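Local coordinates for scarecrow-like protein 3 (Arabidopsis thaliana, PDB 6KPB), which probably acts as a transcription factor in plant development and binds zinc finger proteins of the IDD group, among them JACKDAW/IDD10, at residues A[56-59]-A[60-64]; A[357-360]-A[361-364]; A[183-186]-A[187-191]; A[147-150]-A[151-155]. All blocks are in the same frame, centred on the assembly; numbering follows the deposited sequence.

Interaction 1 of 4, residues A[56-59]-A[60-64]; sequences LIHL and LLTCA
Along two and a half turns of helix 49-69, side chains of residues 56-59 meet those four places on in residues 60-64, and the contact has a polar side, His58 with Thr62, and an apolar one, Ile57 with Leu61. Underneath both runs ordinary i to i+4 bonding: Leu61 N gives a nearly straight bond to Ile57 O (3.1 Å, 171°), and Cys63 N reaches Leu59 O at 2.7 Å.

His58 O takes the amide of Thr62, N to O 2.8 Å. The Thr62 hydroxyl also turns back toward this carbonyl, but the modelled OG1 to His58 O separation of 2.3 Å is too short to be trusted in detail, so the exact placing of OG1 is doubtful. With CG anti to the backbone nitrogen (chi1 -178°), the imidazole of His58 leans forward along the helix. As modelled, Thr62 OG1 lies over the middle of one ring face, though its exact height shares the same doubt.

Ile57 and Leu61 run alongside each other in the same direction and meet branch to branch, Ile57 CG2 against Leu61 CD1 at 3.9 Å. Ile57 also packs on an apolar side chain of the bound peptide.

The remaining leucines serve the interior: Leu56 and Leu59 touch helix 72-85, while Leu60 meets Phe100 of helix 92-109 and Leu368 of helix 360-381. With these leucines turned to three neighbouring helices and His58 exposed, the pattern is consistent with the predicted leucine repeat, the first of two in the GRAS domain.

Interaction 2 of 4, residues A[357-360]-A[361-364]; sequences GSTL and MERL
Thr359 and Glu362 form a capping box at the start of helix 360-381, with Thr359 as the N-cap. Thr359 OG1 accepts from Glu362 N at 3.2 Å, and in return Thr359 N donates to Glu362 OE1 at 2.7 Å (168°). The threonine hydroxyl sits between its backbone nitrogen and carbonyl carbon (chi1 74°), which turns it toward the first turn of the helix. Glu362, extended beyond CG, crosses Thr359 at about a right angle and brings OE1 back over the cap. Ser358 OG adds a second bond to OE1, 2.6 Å long, from the same face of the carboxylate as Thr359 N; two donors thus fix that oxygen.

Arg363 NH1 donates to Gly357 O at 3.2 Å, the oxygen lying close to the guanidinium plane. Leu360 CA lies over one face of the group, off toward the rim, and Leu360 CD2 approaches NH2 at 3.6 Å.

The rest of that guanidinium is held by the end of helix 387-406 and what follows it: NE bonds to Ile404 O, and NH2 makes a salt bridge with Glu408. Leu360 and Leu364 pack on Ile405 of the same helix and on Ala64 of helix 49-69.

Interaction 3 of 4, residues A[183-186]-A[187-191]; sequences LLQA and FNSRP
Leu183 CD1 lies over one face of the Phe187 ring, toward the CE2 side. The ring's CE2 corner meets the branch point as well, 3.8 Å from Leu183 CG, and Leu183 CD2 is nearly as close at 3.9 Å. The two side chains run alongside each other in the same direction, as residues four apart on a helix do. A second flat group stands farther along: Phe187 CD1 lies 4.1 Å above one face of the Arg190 guanidinium, off toward its rim, so the phenyl group has neighbours from the preceding turn and from the chain just past the helix end.

On the outer side of the helix, Gln185 O is gripped twice by Ser189. The amide N and the hydroxyl OG each donate to it at 2.9 Å, coming from opposite faces of the carbonyl plane. A Ser189 chi1 of -56° keeps OG beside its own nitrogen, which points the hydroxyl back at the preceding turn. Ser189 N makes an additional, weak bond to Ala186 O at 3.2 Å, a sign of the helix tightening before it stops.

Arg190 is where the chain leaves helical geometry (psi 147°). Its side chain, extended beyond CG, carries the guanidinium to three carbonyls, those of Met161, Glu164 and Gly193, and so ties the helix end to the chain segments that precede strands 166-171 and 196-203.

Helix 178-189 is the crossover of the beta-alpha-beta unit formed with those two parallel strands. Leu184 and Phe187 rest on Leu197 of strand 196-203, Leu183 and Phe187 also meet Leu158 of helix 145-160, and Leu184 touches Leu223 of helix 206-223.

Interaction 4 of 4, residues A[147-150]-A[151-155]; sequences KVSY and LLTNR
From Lys147 to Asn154 the backbone is regular alpha-helix, in the N-terminal part of helix 145-160. Four successive i to i+4 bonds link the segments, including Leu152 N to Val148 O and Thr153 N to Ser149 O, both 2.9 Å, and Asn154 N to Tyr150 O, also 2.9 Å.

Thr153 adds to this pattern. A chi1 of 61° puts its OG1 above the preceding turn, 2.9 Å from Ser149 O and 3.2 Å from Tyr150 O; its single proton can serve either carbonyl, and the model does not settle which. On the same turn Thr153 CG2 stands 4.1 Å from Ser149 OG. Val148 and Leu152 lie alongside each other and point the same way, CG1 of the valine 3.8 Å from CD1 of the leucine, and this greasy strip faces helix 438-448 through Ala444 and Ala440.

Two more polar groups reach other parts of the core: Ser149 OG hydrogen-bonds Thr349 OG1 of strand 345-351, and Asn154 ND2 donates to Gln179 O on helix 178-189. Chemically, then, the helix is two-sided: one face packs mainly by hydrocarbon, while on the other the buried polar groups of Ser149, Thr153 and Asn154 find partners in the helix itself or in the neighbouring strand and helix.

How the interactions relate
Each contact is local, between residues about one helical turn apart, so none closes a long loop, and all four follow in series without nesting or crossing: 56-64, then 147-155, 183-191 and 357-364. They fall into two pairs on opposite sides of the chain's centre. Interactions 1 and 2, some 290 residues apart in sequence, meet in the helical bundle, where Ala64 CB packs on Leu364 CD2 at 3.6 Å; the first helix is thus joined to a much later one. Interactions 4 and 3 touch beside the parallel strands of the mixed sheet, Leu183 CD1 against Asn154 O. The centres of interactions 1 and 3 lie about 53 Å apart.

Interaction 1 of 4, residues A[56-59]-A[60-64]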
loop_
_atom_site.group_PDB
_atom_site.type_symbol
_atom_site.label_atom_id
_atom_site.label_comp_id
_atom_site.label_asym_id
_atom_site.label_seq_id
_atom_site.Cartn_x
_atom_site.Cartn_y
_atom_site.Cartn_z
ATOM N N LEU A 56 -0.147 -9.971 -27.062
ATOM C CA LEU A 56 -0.014 -10.068 -25.612
ATOM C C LEU A 56 0.002 -11.520 -25.155
ATOM O O LEU A 56 0.740 -11.879 -24.230
ATOM C CB LEU A 56 -1.149 -9.304 -24.928
ATOM C CG LEU A 56 -1.041 -7.779 -24.901
ATOM C CD1 LEU A 56 -2.368 -7.145 -24.510
ATOM C CD2 LEU A 56 0.059 -7.352 -23.946
ATOM N N ILE A 57 -0.813 -12.369 -25.788
ATOM C CA ILE A 57 -0.849 -13.785 -25.428
ATOM C C ILE A 57 0.493 -14.439 -25.721
ATOM O O ILE A 57 1.059 -15.147 -24.880
ATOM C CB ILE A 57 -1.989 -14.502 -26.174
ATOM C CG1 ILE A 57 -3.262 -13.659 -26.150
ATOM C CG2 ILE A 57 -2.243 -15.874 -25.568
ATOM C CD1 ILE A 57 -4.413 -14.293 -26.889
ATOM N N HIS A 58 1.017 -14.213 -26.929
ATOM C CA HIS A 58 2.325 -14.747 -27.295
ATOM C C HIS A 58 3.397 -14.316 -26.299
ATOM O O HIS A 58 4.208 -15.137 -25.857
ATOM C CB HIS A 58 2.685 -14.305 -28.714
ATOM C CG HIS A 58 3.990 -14.847 -29.208
ATOM N ND1 HIS A 58 4.182 -16.181 -29.499
ATOM C CD2 HIS A 58 5.169 -14.233 -29.468
ATOM C CE1 HIS A 58 5.423 -16.365 -29.912
ATOM N NE2 HIS A 58 6.044 -15.199 -29.902
ATOM N N LEU A 59 3.406 -13.035 -25.920
ATOM C CA LEU A 59 4.374 -12.560 -24.934
ATOM C C LEU A 59 4.251 -13.321 -23.620
ATOM O O LEU A 59 5.262 -13.683 -23.007
ATOM C CB LEU A 59 4.191 -11.061 -24.699
ATOM C CG LEU A 59 5.027 -10.054 -25.491
ATOM C CD1 LEU A 59 4.201 -8.839 -25.862
ATOM C CD2 LEU A 59 6.253 -9.637 -24.690
ATOM N N LEU A 60 3.019 -13.580 -23.173
ATOM C CA LEU A 60 2.829 -14.269 -21.900
ATOM C C LEU A 60 3.412 -15.675 -21.947
ATOM O O LEU A 60 4.168 -16.076 -21.054
ATOM C CB LEU A 60 1.345 -14.309 -21.537
ATOM C CG LEU A 60 0.712 -12.972 -21.148
ATOM C CD1 LEU A 60 -0.791 -13.105 -20.945
ATOM C CD2 LEU A 60 1.374 -12.408 -19.897
ATOM N N LEU A 61 3.075 -16.440 -22.987
ATOM C CA LEU A 61 3.624 -17.785 -23.119
ATOM C C LEU A 61 5.130 -17.746 -23.343
ATOM O O LEU A 61 5.871 -18.555 -22.770
ATOM C CB LEU A 61 2.933 -18.530 -24.261
ATOM C CG LEU A 61 1.593 -19.212 -23.971
ATOM C CD1 LEU A 61 0.455 -18.206 -23.903
ATOM C CD2 LEU A 61 1.315 -20.273 -25.022
ATOM N N THR A 62 5.602 -16.808 -24.168
ATOM C CA THR A 62 7.035 -16.697 -24.430
ATOM C C THR A 62 7.798 -16.367 -23.155
ATOM O O THR A 62 8.764 -17.052 -22.800
ATOM C CB THR A 62 7.297 -15.632 -25.495
ATOM O OG1 THR A 62 6.352 -15.776 -26.563
ATOM C CG2 THR A 62 8.707 -15.776 -26.049
ATOM N N CYS A 63 7.372 -15.314 -22.451
ATOM C CA CYS A 63 8.020 -14.940 -21.198
ATOM C C CYS A 63 8.040 -16.102 -20.217
ATOM O O CYS A 63 9.068 -16.373 -19.587
ATOM C CB CYS A 63 7.310 -13.735 -20.582
ATOM S SG CYS A 63 7.902 -13.284 -18.937
ATOM N N ALA A 64 6.918 -16.817 -20.093
ATOM C CA ALA A 64 6.853 -17.945 -19.168
ATOM C C ALA A 64 7.885 -19.009 -19.515
ATOM O O ALA A 64 8.472 -19.629 -18.621
ATOM C CB ALA A 64 5.449 -18.544 -19.168
#

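Interaction 2 of 4, residues A[357-360]-A[361-364]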
loop_
_atom_site.group_PDB
_atom_site.type_symbol
_atom_site.label_atom_id
_atom_site.label_comp_id
_atom_site.label_asym_id
_atom_site.label_seq_id
_atom_site.Cartn_x
_atom_site.Cartn_y
_atom_site.Cartn_z
ATOM N N GLY A 357 -2.149 -27.527 -11.765
ATOM C CA GLY A 357 -1.244 -28.289 -12.599
ATOM C C GLY A 357 0.174 -28.290 -12.065
ATOM O O GLY A 357 0.568 -27.440 -11.263
ATOM N N SER A 358 0.947 -29.276 -12.522
ATOM C CA SER A 358 2.289 -29.478 -11.991
ATOM C C SER A 358 3.235 -28.357 -12.415
ATOM O O SER A 358 3.974 -27.812 -11.587
ATOM C CB SER A 358 2.817 -30.841 -12.444
ATOM O OG SER A 358 2.805 -30.946 -13.858
ATOM N N THR A 359 3.213 -27.986 -13.689
ATOM C CA THR A 359 4.164 -27.021 -14.220
ATOM C C THR A 359 3.544 -25.632 -14.334
ATOM O O THR A 359 2.323 -25.458 -14.290
ATOM C CB THR A 359 4.685 -27.464 -15.591
ATOM O OG1 THR A 359 3.666 -27.268 -16.579
ATOM C CG2 THR A 359 5.084 -28.930 -15.563
ATOM N N LEU A 360 4.419 -24.636 -14.482
ATOM C CA LEU A 360 3.971 -23.257 -14.651
ATOM C C LEU A 360 3.144 -23.103 -15.921
ATOM O O LEU A 360 2.092 -22.452 -15.917
ATOM C CB LEU A 360 5.182 -22.321 -14.673
ATOM C CG LEU A 360 5.015 -20.814 -14.434
ATOM C CD1 LEU A 360 4.469 -20.081 -15.655
ATOM C CD2 LEU A 360 4.134 -20.566 -13.223
ATOM N N MET A 361 3.607 -23.698 -17.024
ATOM C CA MET A 361 2.914 -23.542 -18.300
ATOM C C MET A 361 1.519 -24.149 -18.250
ATOM O O MET A 361 0.583 -23.624 -18.866
ATOM C CB MET A 361 3.736 -24.178 -19.422
ATOM C CG MET A 361 3.226 -23.858 -20.816
ATOM S SD MET A 361 3.249 -22.089 -21.165
ATOM C CE MET A 361 4.986 -21.726 -20.928
ATOM N N GLU A 362 1.362 -25.259 -17.526
ATOM C CA GLU A 362 0.045 -25.859 -17.342
ATOM C C GLU A 362 -0.918 -24.870 -16.699
ATOM O O GLU A 362 -1.981 -24.563 -17.250
ATOM C CB GLU A 362 0.157 -27.121 -16.487
ATOM C CG GLU A 362 0.704 -28.340 -17.204
ATOM C CD GLU A 362 0.938 -29.500 -16.255
ATOM O OE1 GLU A 362 1.219 -29.243 -15.065
ATOM O OE2 GLU A 362 0.836 -30.664 -16.694
ATOM N N ARG A 363 -0.553 -24.357 -15.521
ATOM C CA ARG A 363 -1.435 -23.451 -14.797
ATOM C C ARG A 363 -1.644 -22.145 -15.552
ATOM O O ARG A 363 -2.729 -21.562 -15.482
ATOM C CB ARG A 363 -0.873 -23.180 -13.403
ATOM C CG ARG A 363 -0.530 -24.447 -12.637
ATOM C CD ARG A 363 -0.370 -24.184 -11.152
ATOM N NE ARG A 363 0.699 -23.233 -10.866
ATOM C CZ ARG A 363 1.989 -23.552 -10.820
ATOM N NH1 ARG A 363 2.376 -24.801 -11.045
ATOM N NH2 ARG A 363 2.892 -22.621 -10.544
ATOM N N LEU A 364 -0.630 -21.680 -16.284
ATOM C CA LEU A 364 -0.784 -20.448 -17.049
ATOM C C LEU A 364 -1.796 -20.617 -18.175
ATOM O O LEU A 364 -2.616 -19.724 -18.415
ATOM C CB LEU A 364 0.566 -20.001 -17.609
ATOM C CG LEU A 364 0.511 -18.784 -18.534
ATOM C CD1 LEU A 364 -0.083 -17.592 -17.806
ATOM C CD2 LEU A 364 1.887 -18.448 -19.071
#

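Interaction 3 of 4, residues A[183-186]-A[187-191]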
loop_
_atom_site.group_PDB
_atom_site.type_symbol
_atom_site.label_atom_id
_atom_site.label_comp_id
_atom_site.label_asym_id
_atom_site.label_seq_id
_atom_site.Cartn_x
_atom_site.Cartn_y
_atom_site.Cartn_z
ATOM N N LEU A 183 -31.570 -17.509 5.368
ATOM C CA LEU A 183 -31.898 -18.762 6.043
ATOM C C LEU A 183 -32.652 -18.515 7.342
ATOM O O LEU A 183 -33.477 -19.341 7.747
ATOM C CB LEU A 183 -30.626 -19.569 6.312
ATOM C CG LEU A 183 -30.847 -20.994 6.822
ATOM C CD1 LEU A 183 -31.633 -21.789 5.798
ATOM C CD2 LEU A 183 -29.529 -21.686 7.138
ATOM N N LEU A 184 -32.383 -17.388 8.005
ATOM C CA LEU A 184 -33.131 -17.036 9.207
ATOM C C LEU A 184 -34.612 -16.857 8.896
ATOM O O LEU A 184 -35.474 -17.435 9.569
ATOM C CB LEU A 184 -32.553 -15.763 9.827
ATOM C CG LEU A 184 -31.480 -15.930 10.902
ATOM C CD1 LEU A 184 -30.815 -14.598 11.203
ATOM C CD2 LEU A 184 -32.095 -16.511 12.162
ATOM N N GLN A 185 -34.924 -16.062 7.871
ATOM C CA GLN A 185 -36.318 -15.847 7.494
ATOM C C GLN A 185 -36.975 -17.144 7.039
ATOM O O GLN A 185 -38.143 -17.402 7.353
ATOM C CB GLN A 185 -36.407 -14.789 6.392
ATOM C CG GLN A 185 -37.790 -14.644 5.772
ATOM C CD GLN A 185 -38.825 -14.131 6.756
ATOM O OE1 GLN A 185 -38.920 -12.927 7.004
ATOM N NE2 GLN A 185 -39.607 -15.043 7.323
ATOM N N ALA A 186 -36.238 -17.976 6.300
ATOM C CA ALA A 186 -36.806 -19.221 5.794
ATOM C C ALA A 186 -37.106 -20.192 6.929
ATOM O O ALA A 186 -38.153 -20.851 6.929
ATOM C CB ALA A 186 -35.857 -19.850 4.777
ATOM N N PHE A 187 -36.195 -20.297 7.902
ATOM C CA PHE A 187 -36.465 -21.107 9.086
ATOM C C PHE A 187 -37.699 -20.606 9.822
ATOM O O PHE A 187 -38.502 -21.403 10.322
ATOM C CB PHE A 187 -35.252 -21.097 10.018
ATOM C CG PHE A 187 -34.324 -22.264 9.829
ATOM C CD1 PHE A 187 -34.824 -23.533 9.586
ATOM C CD2 PHE A 187 -32.951 -22.093 9.899
ATOM C CE1 PHE A 187 -33.971 -24.608 9.415
ATOM C CE2 PHE A 187 -32.094 -23.163 9.730
ATOM C CZ PHE A 187 -32.604 -24.423 9.486
ATOM N N ASN A 188 -37.870 -19.285 9.896
ATOM C CA ASN A 188 -39.020 -18.728 10.599
ATOM C C ASN A 188 -40.319 -18.994 9.849
ATOM O O ASN A 188 -41.379 -19.121 10.473
ATOM C CB ASN A 188 -38.828 -17.227 10.811
ATOM C CG ASN A 188 -39.600 -16.703 12.003
ATOM O OD1 ASN A 188 -40.617 -17.270 12.400
ATOM N ND2 ASN A 188 -39.116 -15.615 12.586
ATOM N N SER A 189 -40.261 -19.088 8.523
ATOM C CA SER A 189 -41.458 -19.280 7.718
ATOM C C SER A 189 -41.838 -20.743 7.531
ATOM O O SER A 189 -42.942 -21.018 7.050
ATOM C CB SER A 189 -41.279 -18.630 6.341
ATOM O OG SER A 189 -40.952 -17.257 6.465
ATOM N N ARG A 190 -40.966 -21.682 7.894
ATOM C CA ARG A 190 -41.248 -23.082 7.620
ATOM C C ARG A 190 -42.447 -23.550 8.447
ATOM O O ARG A 190 -42.668 -23.068 9.562
ATOM C CB ARG A 190 -40.023 -23.952 7.899
ATOM C CG ARG A 190 -39.746 -24.278 9.359
ATOM C CD ARG A 190 -38.676 -25.358 9.450
ATOM N NE ARG A 190 -38.309 -25.692 10.822
ATOM C CZ ARG A 190 -37.444 -26.648 11.145
ATOM N NH1 ARG A 190 -37.162 -26.893 12.418
ATOM N NH2 ARG A 190 -36.861 -27.364 10.194
ATOM N N PRO A 191 -43.250 -24.476 7.905
ATOM C CA PRO A 191 -44.543 -24.804 8.539
ATOM C C PRO A 191 -44.459 -25.212 10.002
ATOM O O PRO A 191 -45.365 -24.888 10.780
ATOM C CB PRO A 191 -45.063 -25.953 7.664
ATOM C CG PRO A 191 -44.457 -25.699 6.326
ATOM C CD PRO A 191 -43.087 -25.144 6.601
#

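Interaction 4 of 4, residues A[147-150]-A[151-155]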
loop_
_atom_site.group_PDB
_atom_site.type_symbol
_atom_site.label_atom_id
_atom_site.label_comp_id
_atom_site.label_asym_id
_atom_site.label_seq_id
_atom_site.Cartn_x
_atom_site.Cartn_y
_atom_site.Cartn_z
ATOM N N LYS A 147 -24.780 -15.482 -4.736
ATOM C CA LYS A 147 -26.230 -15.562 -4.581
ATOM C C LYS A 147 -26.750 -16.942 -4.966
ATOM O O LYS A 147 -27.618 -17.498 -4.284
ATOM C CB LYS A 147 -26.911 -14.482 -5.422
ATOM C CG LYS A 147 -26.676 -13.055 -4.946
ATOM C CD LYS A 147 -27.146 -12.060 -5.999
ATOM C CE LYS A 147 -26.816 -10.620 -5.621
ATOM N NZ LYS A 147 -27.894 -9.988 -4.813
ATOM N N VAL A 148 -26.232 -17.509 -6.057
ATOM C CA VAL A 148 -26.630 -18.855 -6.459
ATOM C C VAL A 148 -26.155 -19.875 -5.432
ATOM O O VAL A 148 -26.913 -20.760 -5.015
ATOM C CB VAL A 148 -26.092 -19.178 -7.866
ATOM C CG1 VAL A 148 -26.280 -20.657 -8.178
ATOM C CG2 VAL A 148 -26.786 -18.319 -8.911
ATOM N N SER A 149 -24.892 -19.763 -5.011
ATOM C CA SER A 149 -24.356 -20.659 -3.992
ATOM C C SER A 149 -25.181 -20.588 -2.713
ATOM O O SER A 149 -25.607 -21.618 -2.178
ATOM C CB SER A 149 -22.892 -20.314 -3.714
ATOM O OG SER A 149 -22.363 -21.116 -2.671
ATOM N N TYR A 150 -25.432 -19.374 -2.217
ATOM C CA TYR A 150 -26.204 -19.216 -0.986
ATOM C C TYR A 150 -27.597 -19.817 -1.122
ATOM O O TYR A 150 -28.073 -20.511 -0.215
ATOM C CB TYR A 150 -26.296 -17.739 -0.609
ATOM C CG TYR A 150 -24.973 -17.114 -0.223
ATOM C CD1 TYR A 150 -23.888 -17.902 0.145
ATOM C CD2 TYR A 150 -24.811 -15.735 -0.226
ATOM C CE1 TYR A 150 -22.680 -17.331 0.500
ATOM C CE2 TYR A 150 -23.608 -15.156 0.126
ATOM C CZ TYR A 150 -22.547 -15.956 0.487
ATOM O OH TYR A 150 -21.350 -15.377 0.837
ATOM N N LEU A 151 -28.265 -19.565 -2.250
ATOM C CA LEU A 151 -29.605 -20.104 -2.456
ATOM C C LEU A 151 -29.590 -21.629 -2.439
ATOM O O LEU A 151 -30.413 -22.262 -1.769
ATOM C CB LEU A 151 -30.179 -19.580 -3.775
ATOM C CG LEU A 151 -31.676 -19.712 -4.076
ATOM C CD1 LEU A 151 -32.063 -18.721 -5.167
ATOM C CD2 LEU A 151 -32.066 -21.127 -4.497
ATOM N N LEU A 152 -28.659 -22.235 -3.179
ATOM C CA LEU A 152 -28.622 -23.691 -3.279
ATOM C C LEU A 152 -28.252 -24.336 -1.948
ATOM O O LEU A 152 -28.848 -25.345 -1.556
ATOM C CB LEU A 152 -27.644 -24.116 -4.373
ATOM C CG LEU A 152 -28.085 -23.840 -5.813
ATOM C CD1 LEU A 152 -26.955 -24.118 -6.799
ATOM C CD2 LEU A 152 -29.317 -24.669 -6.150
ATOM N N THR A 153 -27.275 -23.766 -1.238
ATOM C CA THR A 153 -26.833 -24.371 0.015
ATOM C C THR A 153 -27.869 -24.190 1.119
ATOM O O THR A 153 -28.052 -25.082 1.955
ATOM C CB THR A 153 -25.488 -23.785 0.442
ATOM O OG1 THR A 153 -25.623 -22.375 0.648
ATOM C CG2 THR A 153 -24.433 -24.040 -0.624
ATOM N N ASN A 154 -28.555 -23.042 1.143
ATOM C CA ASN A 154 -29.604 -22.841 2.140
ATOM C C ASN A 154 -30.758 -23.818 1.935
ATOM O O ASN A 154 -31.320 -24.333 2.907
ATOM C CB ASN A 154 -30.109 -21.399 2.100
ATOM C CG ASN A 154 -29.114 -20.415 2.688
ATOM O OD1 ASN A 154 -28.127 -20.808 3.310
ATOM N ND2 ASN A 154 -29.376 -19.127 2.502
ATOM N N ARG A 155 -31.122 -24.085 0.678
ATOM C CA ARG A 155 -32.157 -25.079 0.403
ATOM C C ARG A 155 -31.724 -26.464 0.865
ATOM O O ARG A 155 -32.515 -27.205 1.463
ATOM C CB ARG A 155 -32.490 -25.093 -1.087
ATOM C CG ARG A 155 -33.423 -23.980 -1.533
ATOM C CD ARG A 155 -34.871 -24.310 -1.202
ATOM N NE ARG A 155 -35.466 -23.327 -0.303
ATOM C CZ ARG A 155 -35.937 -22.148 -0.693
ATOM N NH1 ARG A 155 -35.876 -21.798 -1.972
ATOM N NH2 ARG A 155 -36.464 -21.315 0.194
#